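Local coordinates for protein transmembrane oligosaccharyl transferase (Archaeoglobus fulgidus, PDB 3WAJ) that belongs to the STT3/AglB family of membrane-embedded oligosaccharyl transferases and joins a helical membrane part to a soluble C-terminal part, at residues Trp67-Thr72 and Gln526-Pro531; Tyr74-Tyr79 and Lys535-Tyr540. One frame throughout, in Å; residues are numbered along the deposited sequence.

Interaction 1 of 2, residues Trp67-Thr72 and Gln526-Pro531; sequences WFDPFT and QLYPTP
P531 meets one face of the F68 ring, the two side chains crossing at about a right angle. P531 CG stands over the ring centre, 3.5 Å from the centroid and 4° off the normal, a CH-pi contact. F68 CG, anti to the backbone N (chi1 -179°), is the root of the ring, and P531 CD touches it at 3.4 Å.
A second CH-pi contact runs the other way. P70 CD lies 3.7 Å from the centroid of the Y528 ring, offset toward the rim. These two proline-ring contacts are the tight part. Q526 O sits over the centre of the opposite face of Y528, so this ring is held between a proline and a carbonyl. Y528 OH is hydrogen-bonded to Y523 O and R53 NH2. D69 lies alongside Y528, with carboxylate and ring planes 14° apart. D69 OD2 binds Y50 OH and forms a salt bridge with R53.
The side at W67 and T530 is looser and partly exposed. W67 CB and T530 OG1 are 3.5 Å apart. Here water 1 bridges the segments. It accepts from W67 N, donates to Y528 O at 2.7 Å, and also bonds T530 OG1.
F71 N donates to D69 OD1 at 3.0 Å from above the carboxylate plane. This is an Asx turn, and it opens the type I turn D69-T72 at the end of strand 68-69 in a small antiparallel hairpin.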
# COMPACT_ATOMS: atom_id res chain seq x y z
N TRP A 67 -10.47 15.62 7.24
CA TRP A 67 -9.78 15.74 5.95
C TRP A 67 -8.32 15.96 6.22
O TRP A 67 -7.52 16.23 5.32
CB TRP A 67 -10.36 16.93 5.16
CG TRP A 67 -11.79 16.70 4.86
CD1 TRP A 67 -12.87 17.11 5.59
CD2 TRP A 67 -12.31 15.93 3.77
NE1 TRP A 67 -14.03 16.67 5.01
CE2 TRP A 67 -13.72 15.94 3.89
CE3 TRP A 67 -11.73 15.23 2.70
CZ2 TRP A 67 -14.55 15.28 2.98
CZ3 TRP A 67 -12.54 14.59 1.80
CH2 TRP A 67 -13.95 14.62 1.94
N PHE A 68 -7.98 15.83 7.50
CA PHE A 68 -6.59 15.89 7.94
C PHE A 68 -6.42 15.06 9.22
O PHE A 68 -7.34 14.97 10.05
CB PHE A 68 -6.18 17.35 8.15
CG PHE A 68 -4.76 17.53 8.59
CD1 PHE A 68 -3.73 17.57 7.66
CD2 PHE A 68 -4.44 17.63 9.94
CE1 PHE A 68 -2.41 17.74 8.05
CE2 PHE A 68 -3.12 17.79 10.36
CZ PHE A 68 -2.10 17.85 9.41
N ASP A 69 -5.26 14.42 9.36
CA ASP A 69 -5.08 13.40 10.39
C ASP A 69 -3.73 13.59 11.04
O ASP A 69 -2.72 13.13 10.54
CB ASP A 69 -5.19 12.00 9.76
CG ASP A 69 -5.04 10.85 10.78
OD1 ASP A 69 -5.00 11.10 12.00
OD2 ASP A 69 -4.99 9.68 10.36
N PRO A 70 -3.71 14.31 12.17
CA PRO A 70 -2.44 14.55 12.87
C PRO A 70 -1.91 13.31 13.56
O PRO A 70 -0.79 13.32 14.09
CB PRO A 70 -2.82 15.62 13.92
CG PRO A 70 -4.28 15.43 14.13
CD PRO A 70 -4.83 15.06 12.78
N PHE A 71 -2.71 12.24 13.55
CA PHE A 71 -2.36 11.00 14.23
C PHE A 71 -1.35 10.20 13.40
O PHE A 71 -0.71 9.28 13.90
CB PHE A 71 -3.61 10.16 14.45
CG PHE A 71 -3.69 9.51 15.81
CD1 PHE A 71 -2.93 8.39 16.11
CD2 PHE A 71 -4.60 9.99 16.76
CE1 PHE A 71 -3.03 7.78 17.33
CE2 PHE A 71 -4.71 9.37 17.99
CZ PHE A 71 -3.91 8.26 18.28
N THR A 72 -1.22 10.57 12.12
CA THR A 72 -0.23 9.94 11.26
C THR A 72 0.82 10.94 10.75
O THR A 72 0.69 12.14 10.96
CB THR A 72 -0.89 9.22 10.10
OG1 THR A 72 0.05 8.32 9.50
CG2 THR A 72 -1.44 10.21 9.07
N GLN A 526 -11.50 12.26 17.57
CA GLN A 526 -11.83 13.67 17.43
C GLN A 526 -11.87 14.15 15.99
O GLN A 526 -11.09 13.70 15.12
CB GLN A 526 -10.84 14.56 18.19
CG GLN A 526 -10.90 14.40 19.67
CD GLN A 526 -12.26 14.73 20.22
OE1 GLN A 526 -12.93 13.88 20.80
NE2 GLN A 526 -12.68 15.98 20.04
N LEU A 527 -12.75 15.12 15.76
CA LEU A 527 -12.92 15.71 14.45
C LEU A 527 -11.89 16.80 14.27
O LEU A 527 -12.18 17.97 14.48
CB LEU A 527 -14.33 16.27 14.33
CG LEU A 527 -14.68 16.79 12.94
CD1 LEU A 527 -14.65 15.63 11.94
CD2 LEU A 527 -16.03 17.47 12.96
N TYR A 528 -10.68 16.43 13.89
CA TYR A 528 -9.61 17.41 13.69
C TYR A 528 -10.02 18.41 12.63
O TYR A 528 -10.69 18.07 11.66
CB TYR A 528 -8.30 16.72 13.29
CG TYR A 528 -8.13 15.37 13.92
CD1 TYR A 528 -7.76 15.25 15.25
CD2 TYR A 528 -8.37 14.21 13.20
CE1 TYR A 528 -7.62 14.01 15.84
CE2 TYR A 528 -8.23 12.97 13.77
CZ TYR A 528 -7.85 12.87 15.09
OH TYR A 528 -7.71 11.64 15.68
N PRO A 529 -9.62 19.68 12.82
CA PRO A 529 -9.86 20.74 11.84
C PRO A 529 -8.82 20.67 10.73
O PRO A 529 -7.68 20.29 10.98
CB PRO A 529 -9.67 22.02 12.67
CG PRO A 529 -8.68 21.64 13.69
CD PRO A 529 -8.96 20.19 14.04
N THR A 530 -9.21 21.04 9.51
CA THR A 530 -8.27 21.04 8.39
C THR A 530 -7.41 22.29 8.39
O THR A 530 -7.93 23.40 8.33
CB THR A 530 -8.99 20.91 7.05
OG1 THR A 530 -9.85 19.76 7.07
CG2 THR A 530 -7.98 20.80 5.91
N PRO A 531 -6.08 22.12 8.49
CA PRO A 531 -5.11 23.23 8.55
C PRO A 531 -4.63 23.66 7.17
O PRO A 531 -4.71 22.89 6.21
CB PRO A 531 -3.94 22.62 9.31
CG PRO A 531 -3.97 21.15 8.94
CD PRO A 531 -5.44 20.81 8.76
O HOH W 1 -10.25 17.99 9.01

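Interaction 2 of 2, residues Tyr74-Tyr79 and Lys535-Tyr540; sequences YPYGSY and KEPFSY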
# COMPACT_ATOMS: atom_id res chain seq x y z
N TYR A 74 3.68 11.62 11.98
CA TYR A 74 4.08 12.38 13.16
C TYR A 74 5.46 13.03 12.99
O TYR A 74 6.39 12.40 12.49
CB TYR A 74 4.07 11.45 14.37
CG TYR A 74 4.31 12.15 15.69
CD1 TYR A 74 3.27 12.77 16.38
CD2 TYR A 74 5.57 12.15 16.26
CE1 TYR A 74 3.49 13.39 17.61
CE2 TYR A 74 5.80 12.78 17.48
CZ TYR A 74 4.76 13.39 18.15
OH TYR A 74 5.00 14.00 19.38
N PRO A 75 5.61 14.28 13.45
CA PRO A 75 4.57 15.07 14.12
C PRO A 75 3.99 16.14 13.22
O PRO A 75 3.77 17.27 13.70
CB PRO A 75 5.37 15.78 15.21
CG PRO A 75 6.68 16.13 14.45
CD PRO A 75 6.92 14.94 13.49
N TYR A 76 3.74 15.84 11.95
CA TYR A 76 3.19 16.85 11.04
C TYR A 76 1.71 16.64 10.74
O TYR A 76 0.94 17.59 10.65
CB TYR A 76 3.98 16.88 9.72
CG TYR A 76 5.46 17.12 9.91
CD1 TYR A 76 5.97 18.42 10.02
CD2 TYR A 76 6.36 16.06 9.99
CE1 TYR A 76 7.33 18.64 10.20
CE2 TYR A 76 7.73 16.28 10.18
CZ TYR A 76 8.19 17.58 10.27
OH TYR A 76 9.53 17.81 10.45
N GLY A 77 1.30 15.39 10.59
CA GLY A 77 -0.07 15.11 10.22
C GLY A 77 -0.20 15.01 8.71
O GLY A 77 0.64 15.54 7.98
N SER A 78 -1.24 14.33 8.25
CA SER A 78 -1.44 14.09 6.82
C SER A 78 -2.85 14.49 6.40
O SER A 78 -3.85 14.10 7.05
CB SER A 78 -1.24 12.60 6.50
OG SER A 78 0.07 12.29 6.10
N TYR A 79 -2.95 15.23 5.30
CA TYR A 79 -4.23 15.40 4.65
C TYR A 79 -4.67 14.04 4.14
O TYR A 79 -3.84 13.24 3.74
CB TYR A 79 -4.11 16.35 3.47
CG TYR A 79 -3.76 17.75 3.89
CD1 TYR A 79 -4.75 18.67 4.18
CD2 TYR A 79 -2.44 18.15 3.99
CE1 TYR A 79 -4.44 19.94 4.56
CE2 TYR A 79 -2.12 19.41 4.38
CZ TYR A 79 -3.12 20.31 4.66
OH TYR A 79 -2.78 21.58 5.05
N LYS A 535 3.64 21.87 6.90
CA LYS A 535 5.08 21.98 6.73
C LYS A 535 5.80 22.02 8.06
O LYS A 535 6.95 21.61 8.16
CB LYS A 535 5.43 23.22 5.91
CG LYS A 535 4.88 23.21 4.51
CD LYS A 535 5.43 22.05 3.70
CE LYS A 535 4.70 21.91 2.38
NZ LYS A 535 5.43 21.03 1.42
N GLU A 536 5.12 22.52 9.09
CA GLU A 536 5.69 22.63 10.44
C GLU A 536 4.99 21.64 11.41
O GLU A 536 3.83 21.26 11.18
CB GLU A 536 5.60 24.09 10.92
CG GLU A 536 6.62 25.08 10.28
CD GLU A 536 6.25 26.57 10.47
OE1 GLU A 536 5.05 26.92 10.36
OE2 GLU A 536 7.16 27.39 10.73
N PRO A 537 5.69 21.20 12.47
CA PRO A 537 5.09 20.25 13.42
C PRO A 537 3.69 20.69 13.88
O PRO A 537 3.48 21.85 14.16
CB PRO A 537 6.06 20.27 14.60
CG PRO A 537 7.40 20.64 13.97
CD PRO A 537 7.05 21.62 12.88
N PHE A 538 2.74 19.76 13.92
CA PHE A 538 1.36 20.06 14.27
C PHE A 538 1.31 20.42 15.73
O PHE A 538 2.14 19.98 16.51
CB PHE A 538 0.48 18.83 14.00
CG PHE A 538 -1.00 19.03 14.27
CD1 PHE A 538 -1.84 19.57 13.30
CD2 PHE A 538 -1.56 18.64 15.48
CE1 PHE A 538 -3.22 19.73 13.55
CE2 PHE A 538 -2.94 18.80 15.73
CZ PHE A 538 -3.76 19.34 14.77
N SER A 539 0.31 21.20 16.11
CA SER A 539 0.19 21.64 17.49
C SER A 539 -0.79 20.72 18.22
O SER A 539 -2.00 20.98 18.23
CB SER A 539 -0.28 23.10 17.52
OG SER A 539 -0.31 23.57 18.84
N TYR A 540 -0.28 19.65 18.83
CA TYR A 540 -1.12 18.66 19.50
C TYR A 540 -1.74 19.21 20.78
O TYR A 540 -1.10 20.00 21.46
CB TYR A 540 -0.32 17.39 19.79
CG TYR A 540 0.10 16.69 18.52
CD1 TYR A 540 1.30 17.01 17.90
CD2 TYR A 540 -0.70 15.72 17.94
CE1 TYR A 540 1.69 16.37 16.71
CE2 TYR A 540 -0.33 15.08 16.76
CZ TYR A 540 0.87 15.41 16.15
OH TYR A 540 1.24 14.77 14.97
O HOH W 2 1.22 20.52 10.67
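Y74 and Y540 meet obliquely, with centroids 5.2 Å apart and ring planes at 40°. Y74 CD1 is 3.2 Å from Y540 OH, and Y74 CE1 lies close to Y540 CE1 and CZ. The polar partner of Y540 OH is P70 O, to which it is hydrogen-bonded. One face of the Y74 ring is covered over its centre by P75 CB. Y74 OH is bonded away from this contact, to T544 and N604.
P75 follows a cis peptide bond. Its carbonyl carries the direct polar link. F538 N donates to P75 O at 2.7 Å, nearly straight at 162° and in the carbonyl plane. P537 CA adds a CA-H...O contact to the same oxygen at 3.3 Å. P75 and P537 lie side by side, pointing the same way. P75 CB also touches Y540 CE1 at 4.0 Å.
The Y76 ring meets the 535-537 backbone with its CD1-CE1 side. E536 C is at the ring edge, near its plane, 3.6 Å from Y76 CD1. P537 CD packs near Y76 CE1. Water 2 donates both to Y76 O and to E536 O, a second polar link between the segments. Y76 O also touches F538 CB at 3.6 Å.
G77 has backbone angles at which a CB would clash with Y76 O. G77 O accepts from N534 ND2.
The chain then enters strand 78-79, the partner of strand 68-69. F538 and Y540 rest on Y523 of helix 517-524, and Y74 and Y540 touch M564 of strand 564-565.

The two contacts lie side by side, their centres about 9 Å apart. Along the chain the segments alternate: 67-72, 74-79, 526-531, 535-540. The first two hold strands 68-69 and 78-79 of one antiparallel sheet, in the connection between helices 47-60 and 84-96. The other two belong to one long loop after helix 517-524. Two probable hydrogen bonds tie the contacts together, Y79 OH to P531 O and Y540 OH to P70 O, both 2.6 Å. Together they fasten the STT3 N-terminal region to the AglB core region. Helix 47-60, which supplies R53 to interaction 1, also carries the zinc ligand D47.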